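Local structure of UTP--glucose-1-phosphate uridylyltransferase (Acinetobacter baumannii, 6KNL) at residues 32-37 / 63-68; 101-106 / 113-118; 132-137 / 249-254. The protein catalyses the reaction of UTP with alpha-D-glucose 1-phosphate to give UDP-alpha-D-glucose and diphosphate, and may play a role in stationary phase survival. The protein carries 1 engineered substitution. All coordinates share one frame; numbering follows the deposited sequence.

Contact 1 (32-37 / 63-68)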
loop_
_atom_site.group_PDB
_atom_site.type_symbol
_atom_site.label_atom_id
_atom_site.label_comp_id
_atom_site.label_asym_id
_atom_site.label_seq_id
_atom_site.Cartn_x
_atom_site.Cartn_y
_atom_site.Cartn_z
ATOM N N ASP A 32 -2.295 6.106 5.268
ATOM C CA ASP A 32 -3.639 5.493 5.451
ATOM C C ASP A 32 -4.449 5.510 4.153
ATOM O O ASP A 32 -5.623 5.097 4.203
ATOM C CB ASP A 32 -4.420 6.214 6.555
ATOM C CG ASP A 32 -4.651 7.691 6.283
ATOM O OD1 ASP A 32 -3.982 8.228 5.380
ATOM O OD2 ASP A 32 -5.491 8.293 6.976
ATOM N N ARG A 33 -3.852 5.929 3.035
ATOM C CA ARG A 33 -4.549 6.011 1.727
ATOM C C ARG A 33 -3.560 5.911 0.571
ATOM O O ARG A 33 -2.377 6.215 0.718
ATOM C CB ARG A 33 -5.311 7.336 1.610
ATOM C CG ARG A 33 -4.440 8.571 1.756
ATOM C CD ARG A 33 -4.758 9.316 3.034
ATOM N NE ARG A 33 -5.984 10.071 2.856
ATOM C CZ ARG A 33 -7.039 10.047 3.662
ATOM N NH1 ARG A 33 -8.101 10.769 3.351
ATOM N NH2 ARG A 33 -7.044 9.327 4.770
ATOM N N PRO A 34 -4.037 5.534 -0.632
ATOM C CA PRO A 34 -3.186 5.477 -1.817
ATOM C C PRO A 34 -2.579 6.829 -2.218
ATOM O O PRO A 34 -3.215 7.856 -2.042
ATOM C CB PRO A 34 -4.136 4.972 -2.910
ATOM C CG PRO A 34 -5.483 5.378 -2.418
ATOM C CD PRO A 34 -5.413 5.130 -0.927
ATOM N N ALA A 35 -1.369 6.772 -2.769
ATOM C CA ALA A 35 -0.597 7.932 -3.265
ATOM C C ALA A 35 -1.499 8.791 -4.158
ATOM O O ALA A 35 -1.493 10.021 -3.977
ATOM C CB ALA A 35 0.623 7.462 -4.013
ATOM N N ILE A 36 -2.264 8.163 -5.054
ATOM C CA ILE A 36 -3.079 8.871 -6.083
ATOM C C ILE A 36 -4.043 9.842 -5.375
ATOM O O ILE A 36 -4.289 10.954 -5.916
ATOM C CB ILE A 36 -3.794 7.875 -7.026
ATOM C CG1 ILE A 36 -4.272 8.521 -8.325
ATOM C CG2 ILE A 36 -4.954 7.191 -6.324
ATOM C CD1 ILE A 36 -3.184 9.045 -9.212
ATOM N N GLU A 37 -4.551 9.498 -4.191
ATOM C CA GLU A 37 -5.552 10.383 -3.538
ATOM C C GLU A 37 -4.937 11.766 -3.303
ATOM O O GLU A 37 -5.672 12.746 -3.420
ATOM C CB GLU A 37 -6.087 9.810 -2.229
ATOM C CG GLU A 37 -7.418 10.412 -1.834
ATOM C CD GLU A 37 -7.847 10.112 -0.411
ATOM O OE1 GLU A 37 -8.709 9.248 -0.237
ATOM O OE2 GLU A 37 -7.343 10.770 0.514
ATOM N N GLU A 63 -9.326 3.470 -10.759
ATOM C CA GLU A 63 -10.681 3.907 -11.188
ATOM C C GLU A 63 -11.712 3.545 -10.118
ATOM O O GLU A 63 -12.615 4.387 -9.876
ATOM C CB GLU A 63 -11.090 3.267 -12.510
ATOM C CG GLU A 63 -10.576 4.020 -13.720
ATOM C CD GLU A 63 -10.030 3.109 -14.802
ATOM O OE1 GLU A 63 -8.785 2.889 -14.834
ATOM O OE2 GLU A 63 -10.839 2.628 -15.597
ATOM N N ASN A 64 -11.587 2.346 -9.524
ATOM C CA ASN A 64 -12.510 1.808 -8.483
ATOM C C ASN A 64 -12.448 2.682 -7.226
ATOM O O ASN A 64 -13.456 2.746 -6.501
ATOM C CB ASN A 64 -12.207 0.349 -8.152
ATOM C CG ASN A 64 -12.583 -0.585 -9.279
ATOM O OD1 ASN A 64 -13.377 -0.211 -10.139
ATOM N ND2 ASN A 64 -12.022 -1.786 -9.288
ATOM N N TYR A 65 -11.319 3.344 -6.986
ATOM C CA TYR A 65 -11.078 4.160 -5.770
ATOM C C TYR A 65 -11.919 5.449 -5.785
ATOM O O TYR A 65 -12.248 5.938 -4.686
ATOM C CB TYR A 65 -9.592 4.481 -5.623
ATOM C CG TYR A 65 -9.261 5.125 -4.301
ATOM C CD1 TYR A 65 -9.252 4.381 -3.132
ATOM C CD2 TYR A 65 -9.008 6.483 -4.209
ATOM C CE1 TYR A 65 -8.963 4.961 -1.911
ATOM C CE2 TYR A 65 -8.702 7.076 -2.998
ATOM C CZ TYR A 65 -8.671 6.311 -1.851
ATOM O OH TYR A 65 -8.381 6.886 -0.659
ATOM N N PHE A 66 -12.260 5.978 -6.966
ATOM C CA PHE A 66 -13.022 7.248 -7.133
ATOM C C PHE A 66 -14.488 6.931 -7.464
ATOM O O PHE A 66 -15.286 7.868 -7.619
ATOM C CB PHE A 66 -12.311 8.162 -8.137
ATOM C CG PHE A 66 -10.915 8.551 -7.703
ATOM C CD1 PHE A 66 -10.712 9.554 -6.769
ATOM C CD2 PHE A 66 -9.807 7.873 -8.187
ATOM C CE1 PHE A 66 -9.434 9.901 -6.354
ATOM C CE2 PHE A 66 -8.529 8.213 -7.770
ATOM C CZ PHE A 66 -8.342 9.221 -6.846
ATOM N N ASP A 67 -14.839 5.644 -7.479
ATOM C CA ASP A 67 -16.207 5.115 -7.713
ATOM C C ASP A 67 -16.766 4.516 -6.411
ATOM O O ASP A 67 -16.007 4.291 -5.436
ATOM C CB ASP A 67 -16.202 4.055 -8.812
ATOM C CG ASP A 67 -17.542 3.793 -9.489
ATOM O OD1 ASP A 67 -18.484 4.568 -9.241
ATOM O OD2 ASP A 67 -17.633 2.813 -10.285
ATOM N N ARG A 68 -18.069 4.254 -6.421
ATOM C CA ARG A 68 -18.815 3.609 -5.322
ATOM C C ARG A 68 -18.529 2.109 -5.341
ATOM O O ARG A 68 -18.235 1.541 -6.409
ATOM C CB ARG A 68 -20.316 3.866 -5.485
ATOM C CG ARG A 68 -20.734 5.316 -5.271
ATOM C CD ARG A 68 -20.527 5.760 -3.831
ATOM N NE ARG A 68 -21.655 6.516 -3.310
ATOM C CZ ARG A 68 -22.848 6.006 -3.024
ATOM N NH1 ARG A 68 -23.102 4.724 -3.214
ATOM N NH2 ARG A 68 -23.795 6.792 -2.561
#
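E37 meets Y65 through one carboxylate oxygen and offers the other, OE2, to two arginines, R33 and R41. The contact lies in the GT-A nucleotidyltransferase fold, where helix 35-45 and the short strand 33-34 before it face helix 60-65 and the residue after it. E37 OE2 takes R33 NE at 2.8 Å, a weak bond from R33 NH1, and a salt bridge from R41. R33 NE approaches from above the carboxylate plane. R33 also forms a salt bridge with D32, so D32, R33 and E37 make one network. These charges probably keep E37 ionised. E37 CG is anti to the backbone N (chi1 -159°) and the chain runs on extended. This brings OE1 to the edge of the Y65 ring, where Y65 OH donates to it. The modelled length of that bond is doubtfully short. P34 covers a face of the same ring in a CH-pi contact, with P34 CG 3.6 Å from the Y65 ring centroid. K21 of the second subunit makes a cation-pi contact with Y65, so the ring also takes part in the dimer interface. Beside Y65, the F66 ring reaches I36 obliquely. There I36 CG2 lies 4.0 Å from F66 CZ.

Contact 2 (101-106 / 113-118). With URI (uridine), chain C.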
loop_
_atom_site.group_PDB
_atom_site.type_symbol
_atom_site.label_atom_id
_atom_site.label_comp_id
_atom_site.label_asym_id
_atom_site.label_seq_id
_atom_site.Cartn_x
_atom_site.Cartn_y
_atom_site.Cartn_z
ATOM N N VAL A 101 -8.951 6.870 -20.142
ATOM C CA VAL A 101 -8.606 6.404 -21.515
ATOM C C VAL A 101 -7.375 5.496 -21.430
ATOM O O VAL A 101 -6.573 5.665 -20.500
ATOM C CB VAL A 101 -8.419 7.586 -22.486
ATOM C CG1 VAL A 101 -7.177 8.404 -22.178
ATOM C CG2 VAL A 101 -8.411 7.123 -23.935
ATOM N N ARG A 102 -7.262 4.556 -22.370
ATOM C CA ARG A 102 -6.167 3.550 -22.429
ATOM C C ARG A 102 -4.987 4.100 -23.240
ATOM O O ARG A 102 -5.215 4.710 -24.292
ATOM C CB ARG A 102 -6.708 2.229 -22.997
ATOM C CG ARG A 102 -7.685 1.515 -22.070
ATOM C CD ARG A 102 -7.129 1.333 -20.664
ATOM N NE ARG A 102 -8.009 0.560 -19.801
ATOM C CZ ARG A 102 -8.210 -0.755 -19.861
ATOM N NH1 ARG A 102 -7.601 -1.508 -20.764
ATOM N NH2 ARG A 102 -9.052 -1.319 -19.016
ATOM N N GLN A 103 -3.764 3.924 -22.730
ATOM C CA GLN A 103 -2.519 3.966 -23.545
ATOM C C GLN A 103 -2.236 2.567 -24.090
ATOM O O GLN A 103 -1.860 1.667 -23.337
ATOM C CB GLN A 103 -1.312 4.440 -22.750
ATOM C CG GLN A 103 -0.046 4.417 -23.588
ATOM C CD GLN A 103 1.114 5.058 -22.876
ATOM O OE1 GLN A 103 1.241 4.933 -21.658
ATOM N NE2 GLN A 103 1.956 5.755 -23.631
ATOM N N PRO A 104 -2.410 2.360 -25.415
ATOM C CA PRO A 104 -2.230 1.051 -26.044
ATOM C C PRO A 104 -0.946 0.320 -25.625
ATOM O O PRO A 104 -1.043 -0.778 -25.104
ATOM C CB PRO A 104 -2.155 1.404 -27.540
ATOM C CG PRO A 104 -2.980 2.663 -27.690
ATOM C CD PRO A 104 -2.796 3.400 -26.384
ATOM N N GLN A 105 0.207 0.960 -25.877
ATOM C CA GLN A 105 1.577 0.493 -25.513
ATOM C C GLN A 105 2.253 1.605 -24.722
ATOM O O GLN A 105 1.857 2.755 -24.870
ATOM C CB GLN A 105 2.441 0.239 -26.754
ATOM C CG GLN A 105 2.008 -0.932 -27.626
ATOM C CD GLN A 105 2.520 -0.752 -29.036
ATOM O OE1 GLN A 105 2.382 0.320 -29.630
ATOM N NE2 GLN A 105 3.121 -1.800 -29.580
ATOM N N PRO A 106 3.319 1.318 -23.936
ATOM C CA PRO A 106 4.016 2.347 -23.164
ATOM C C PRO A 106 5.169 2.997 -23.949
ATOM O O PRO A 106 6.287 2.509 -23.886
ATOM C CB PRO A 106 4.504 1.551 -21.950
ATOM C CG PRO A 106 4.739 0.144 -22.475
ATOM C CD PRO A 106 3.904 -0.011 -23.727
ATOM N N VAL A 113 0.218 11.654 -22.759
ATOM C CA VAL A 113 -0.523 12.944 -22.905
ATOM C C VAL A 113 -1.313 12.901 -24.221
ATOM O O VAL A 113 -2.488 13.282 -24.230
ATOM C CB VAL A 113 0.406 14.170 -22.846
ATOM C CG1 VAL A 113 -0.242 15.391 -23.478
ATOM C CG2 VAL A 113 0.851 14.492 -21.425
ATOM N N LEU A 114 -0.711 12.413 -25.301
ATOM C CA LEU A 114 -1.357 12.426 -26.633
ATOM C C LEU A 114 -2.624 11.561 -26.599
ATOM O O LEU A 114 -3.584 11.879 -27.323
ATOM C CB LEU A 114 -0.357 11.937 -27.688
ATOM C CG LEU A 114 -0.865 11.972 -29.130
ATOM C CD1 LEU A 114 -1.605 13.274 -29.430
ATOM C CD2 LEU A 114 0.276 11.767 -30.107
ATOM N N CYS A 115 -2.640 10.498 -25.800
ATOM C CA CYS A 115 -3.793 9.555 -25.682
ATOM C C CYS A 115 -5.051 10.274 -25.162
ATOM O O CYS A 115 -6.154 9.819 -25.480
ATOM C CB CYS A 115 -3.433 8.368 -24.799
ATOM S SG CYS A 115 -2.138 7.319 -25.515
ATOM N N ALA A 116 -4.881 11.388 -24.445
ATOM C CA ALA A 116 -5.957 12.253 -23.913
ATOM C C ALA A 116 -6.388 13.333 -24.910
ATOM O O ALA A 116 -7.206 14.161 -24.513
ATOM C CB ALA A 116 -5.479 12.909 -22.644
ATOM N N LYS A 117 -5.835 13.375 -26.120
ATOM C CA LYS A 117 -6.156 14.431 -27.119
ATOM C C LYS A 117 -7.676 14.620 -27.216
ATOM O O LYS A 117 -8.135 15.781 -27.090
ATOM C CB LYS A 117 -5.598 14.071 -28.497
ATOM C CG LYS A 117 -6.267 14.788 -29.655
ATOM C CD LYS A 117 -5.500 14.680 -30.943
ATOM C CE LYS A 117 -6.383 14.861 -32.161
ATOM N NZ LYS A 117 -5.623 15.427 -33.301
ATOM N N SER A 118 -8.421 13.526 -27.428
ATOM C CA SER A 118 -9.889 13.542 -27.691
ATOM C C SER A 118 -10.679 14.082 -26.485
ATOM O O SER A 118 -11.734 14.681 -26.723
ATOM C CB SER A 118 -10.408 12.192 -28.151
ATOM O OG SER A 118 -10.722 11.333 -27.062
HETATM N N1 URI C . 3.771 7.084 -17.956
HETATM C C2 URI C . 5.042 7.083 -18.509
HETATM N N3 URI C . 5.142 6.539 -19.761
HETATM C C4 URI C . 4.124 5.993 -20.507
HETATM C C5 URI C . 2.831 6.032 -19.872
HETATM C C6 URI C . 2.699 6.562 -18.643
HETATM O O2 URI C . 6.023 7.530 -17.932
HETATM O O4 URI C . 4.396 5.530 -21.617
HETATM C "C1'" URI C . 3.637 7.669 -16.604
HETATM C "C2'" URI C . 4.221 6.775 -15.500
HETATM C "C3'" URI C . 4.616 7.833 -14.458
HETATM C "C4'" URI C . 5.145 8.975 -15.341
HETATM O "O2'" URI C . 3.293 5.836 -14.992
HETATM O "O3'" URI C . 3.542 8.308 -13.654
HETATM O "O4'" URI C . 4.371 8.879 -16.575
HETATM C "C5'" URI C . 6.657 8.906 -15.594
HETATM O "O5'" URI C . 7.079 9.643 -16.735
#
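C115 has the most surface buried in this contact, and V101 and Q103 meet it from the facing segment. The three belong to a beta-alpha unit of the nucleotide-binding GT-A fold. Strand 97-102 runs parallel to strand 50-55, and the chain then loops into helix 109-115. C115 points its side chain toward segment 101-106. Its SG is anti to its own carbonyl carbon (chi1 -66°) and lies against the turn out of the strand. C115 SG is 3.9 Å from Q103 CA and 4.1 Å from P104 CD. C115 CB lies near R102 O, and C115 also touches V54 of strand 50-55. Q103 carries the contact to the ligand. Its chain is extended, with CG anti to the backbone N (chi1 178°), and the amide reaches the uracil base. The exact place of the amide is doubtful, because OE1 is modelled too close to the base. The bond from Q103 NE2 to uridine O4, at 3.2 Å, is weak and equally uncertain. NE2 is also hydrogen-bonded to H111, which probably helps to orient the amide. Uridine is bound further by P8, G108 and D131. At the other end of the contact, V101 packs on the backbone of C115 with both methyls. V101 CG1 and V101 CG2 lie 3.7 and 3.8 Å from C115 O.

Contact 3 (132-137 / 249-254)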
loop_
_atom_site.group_PDB
_atom_site.type_symbol
_atom_site.label_atom_id
_atom_site.label_comp_id
_atom_site.label_asym_id
_atom_site.label_seq_id
_atom_site.Cartn_x
_atom_site.Cartn_y
_atom_site.Cartn_z
ATOM N N VAL A 132 4.991 11.671 -8.242
ATOM C CA VAL A 132 5.442 12.837 -7.416
ATOM C C VAL A 132 4.292 13.348 -6.540
ATOM O O VAL A 132 3.238 13.667 -7.098
ATOM C CB VAL A 132 5.985 13.985 -8.284
ATOM C CG1 VAL A 132 6.545 15.118 -7.424
ATOM C CG2 VAL A 132 7.022 13.493 -9.288
ATOM N N LEU A 133 4.528 13.474 -5.229
ATOM C CA LEU A 133 3.631 14.149 -4.254
ATOM C C LEU A 133 4.145 15.562 -3.967
ATOM O O LEU A 133 5.354 15.730 -3.879
ATOM C CB LEU A 133 3.607 13.344 -2.955
ATOM C CG LEU A 133 2.940 11.969 -2.996
ATOM C CD1 LEU A 133 2.428 11.614 -1.606
ATOM C CD2 LEU A 133 1.799 11.908 -4.002
ATOM N N VAL A 134 3.238 16.523 -3.774
ATOM C CA VAL A 134 3.554 17.954 -3.485
ATOM C C VAL A 134 2.876 18.369 -2.175
ATOM O O VAL A 134 1.643 18.304 -2.107
ATOM C CB VAL A 134 3.106 18.862 -4.644
ATOM C CG1 VAL A 134 3.484 20.314 -4.396
ATOM C CG2 VAL A 134 3.655 18.385 -5.980
ATOM N N LYS A 135 3.657 18.804 -1.187
ATOM C CA LYS A 135 3.157 19.260 0.135
ATOM C C LYS A 135 3.312 20.784 0.233
ATOM O O LYS A 135 4.393 21.293 -0.112
ATOM C CB LYS A 135 3.932 18.554 1.249
ATOM C CG LYS A 135 3.069 17.938 2.339
ATOM C CD LYS A 135 3.852 17.458 3.548
ATOM C CE LYS A 135 4.252 18.574 4.493
ATOM N NZ LYS A 135 5.703 18.888 4.432
ATOM N N ASP A 136 2.279 21.477 0.714
ATOM C CA ASP A 136 2.248 22.961 0.812
ATOM C C ASP A 136 2.466 23.371 2.281
ATOM O O ASP A 136 3.052 22.565 3.040
ATOM C CB ASP A 136 0.960 23.483 0.165
ATOM C CG ASP A 136 0.904 24.991 -0.017
ATOM O OD1 ASP A 136 0.579 25.683 0.965
ATOM O OD2 ASP A 136 1.202 25.461 -1.134
ATOM N N GLY A 137 2.078 24.604 2.636
ATOM C CA GLY A 137 2.039 25.131 4.015
ATOM C C GLY A 137 0.929 26.159 4.184
ATOM O O GLY A 137 0.033 25.937 5.021
ATOM N N TYR A 249 7.934 27.989 -13.383
ATOM C CA TYR A 249 7.330 28.380 -12.086
ATOM C C TYR A 249 8.056 27.634 -10.964
ATOM O O TYR A 249 8.021 26.394 -10.947
ATOM C CB TYR A 249 5.832 28.064 -12.038
ATOM C CG TYR A 249 5.263 28.144 -10.642
ATOM C CD1 TYR A 249 4.903 29.356 -10.080
ATOM C CD2 TYR A 249 5.154 27.013 -9.851
ATOM C CE1 TYR A 249 4.412 29.436 -8.784
ATOM C CE2 TYR A 249 4.693 27.078 -8.549
ATOM C CZ TYR A 249 4.315 28.293 -8.013
ATOM O OH TYR A 249 3.845 28.346 -6.733
ATOM N N ARG A 250 8.675 28.376 -10.049
ATOM C CA ARG A 250 9.432 27.814 -8.908
ATOM C C ARG A 250 8.478 27.622 -7.732
ATOM O O ARG A 250 7.901 28.615 -7.251
ATOM C CB ARG A 250 10.600 28.728 -8.523
ATOM C CG ARG A 250 11.355 28.294 -7.275
ATOM C CD ARG A 250 12.722 28.945 -7.181
ATOM N NE ARG A 250 13.426 28.532 -5.968
ATOM C CZ ARG A 250 14.221 29.311 -5.234
ATOM N NH1 ARG A 250 14.424 30.573 -5.576
ATOM N NH2 ARG A 250 14.797 28.823 -4.146
ATOM N N MET A 251 8.367 26.390 -7.252
ATOM C CA MET A 251 7.383 26.034 -6.206
ATOM C C MET A 251 7.855 26.537 -4.836
ATOM O O MET A 251 9.083 26.711 -4.631
ATOM C CB MET A 251 7.137 24.525 -6.180
ATOM C CG MET A 251 8.342 23.699 -5.804
ATOM S SD MET A 251 8.008 21.973 -6.174
ATOM C CE MET A 251 7.037 21.506 -4.745
ATOM N N GLN A 252 6.873 26.763 -3.961
ATOM C CA GLN A 252 7.002 27.271 -2.569
ATOM C C GLN A 252 7.045 26.070 -1.610
ATOM O O GLN A 252 7.732 26.157 -0.572
ATOM C CB GLN A 252 5.866 28.278 -2.332
ATOM C CG GLN A 252 5.318 28.337 -0.910
ATOM C CD GLN A 252 4.097 27.470 -0.710
ATOM O OE1 GLN A 252 3.185 27.451 -1.539
ATOM N NE2 GLN A 252 4.066 26.754 0.406
ATOM N N GLY A 253 6.358 24.977 -1.967
ATOM C CA GLY A 253 6.292 23.730 -1.179
ATOM C C GLY A 253 7.414 22.768 -1.537
ATOM O O GLY A 253 8.384 23.203 -2.159
ATOM N N GLN A 254 7.241 21.487 -1.204
ATOM C CA GLN A 254 8.295 20.438 -1.200
ATOM C C GLN A 254 7.741 19.185 -1.883
ATOM O O GLN A 254 6.553 18.907 -1.667
ATOM C CB GLN A 254 8.697 20.215 0.259
ATOM C CG GLN A 254 9.438 18.912 0.546
ATOM C CD GLN A 254 9.753 18.803 2.021
ATOM O OE1 GLN A 254 10.883 18.488 2.414
ATOM N NE2 GLN A 254 8.753 19.100 2.845
#
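K135 and Q254 form an antiparallel hydrogen-bonded pair. It joins two parts of the chain more than 100 residues apart in a small two-stranded sheet of the GT-A fold. Backbone bonds come first. K135 N donates to Q254 O at 2.9 Å. Q254 N returns a bond to K135 O at 3.1 Å. K135 O has a second neighbour, G253 CA, in a CA-H...O contact of 3.3 Å. The backbones are therefore close at G253, which has no side chain. Apolar contact comes from V134 and M251. The V134 rotamer, with CG1 anti to the backbone N (chi1 -177°), turns this methyl to M251. V134 CG1 meets M251 CE at 3.8 Å. Among the polar side chains, K135 and Q254 lie side by side and point the same way. Their ends, K135 NZ and Q254 NE2, are both donors and do not bond each other. K135 NZ has a weak, long ion pair with E274. Two helices border the contact. D142 of helix 142-153 accepts bonds from Q252 N and G253 N, while Y271 of helix 261-274 packs on L133 and K135. Strand 246-250 leads in from the main sheet, where Y249 pairs with strand 156-162.

The contacts come in series along the chain, and all belong to the nucleotidyltransferase fold. Contacts 1 and 2 are centred 21 Å apart and do not touch, with nearest atoms about 5 Å apart. Contact 3 is centred 22 Å from contact 1 and 27 Å from contact 2. It touches contact 1 where A35 O packs on L133 CD2. Contacts 2 and 3 lie on opposite sides of the chain's centre but reach the same large mixed sheet, through strands 97-102 and 246-250. Contact 2 meets the uridine base through Q103. The side chains of I36 in contact 1 and L133 in contact 3 are about 8 and 10 Å from the uridine. All three thus lie near the nucleotide site, and contact 1 also borders the second subunit.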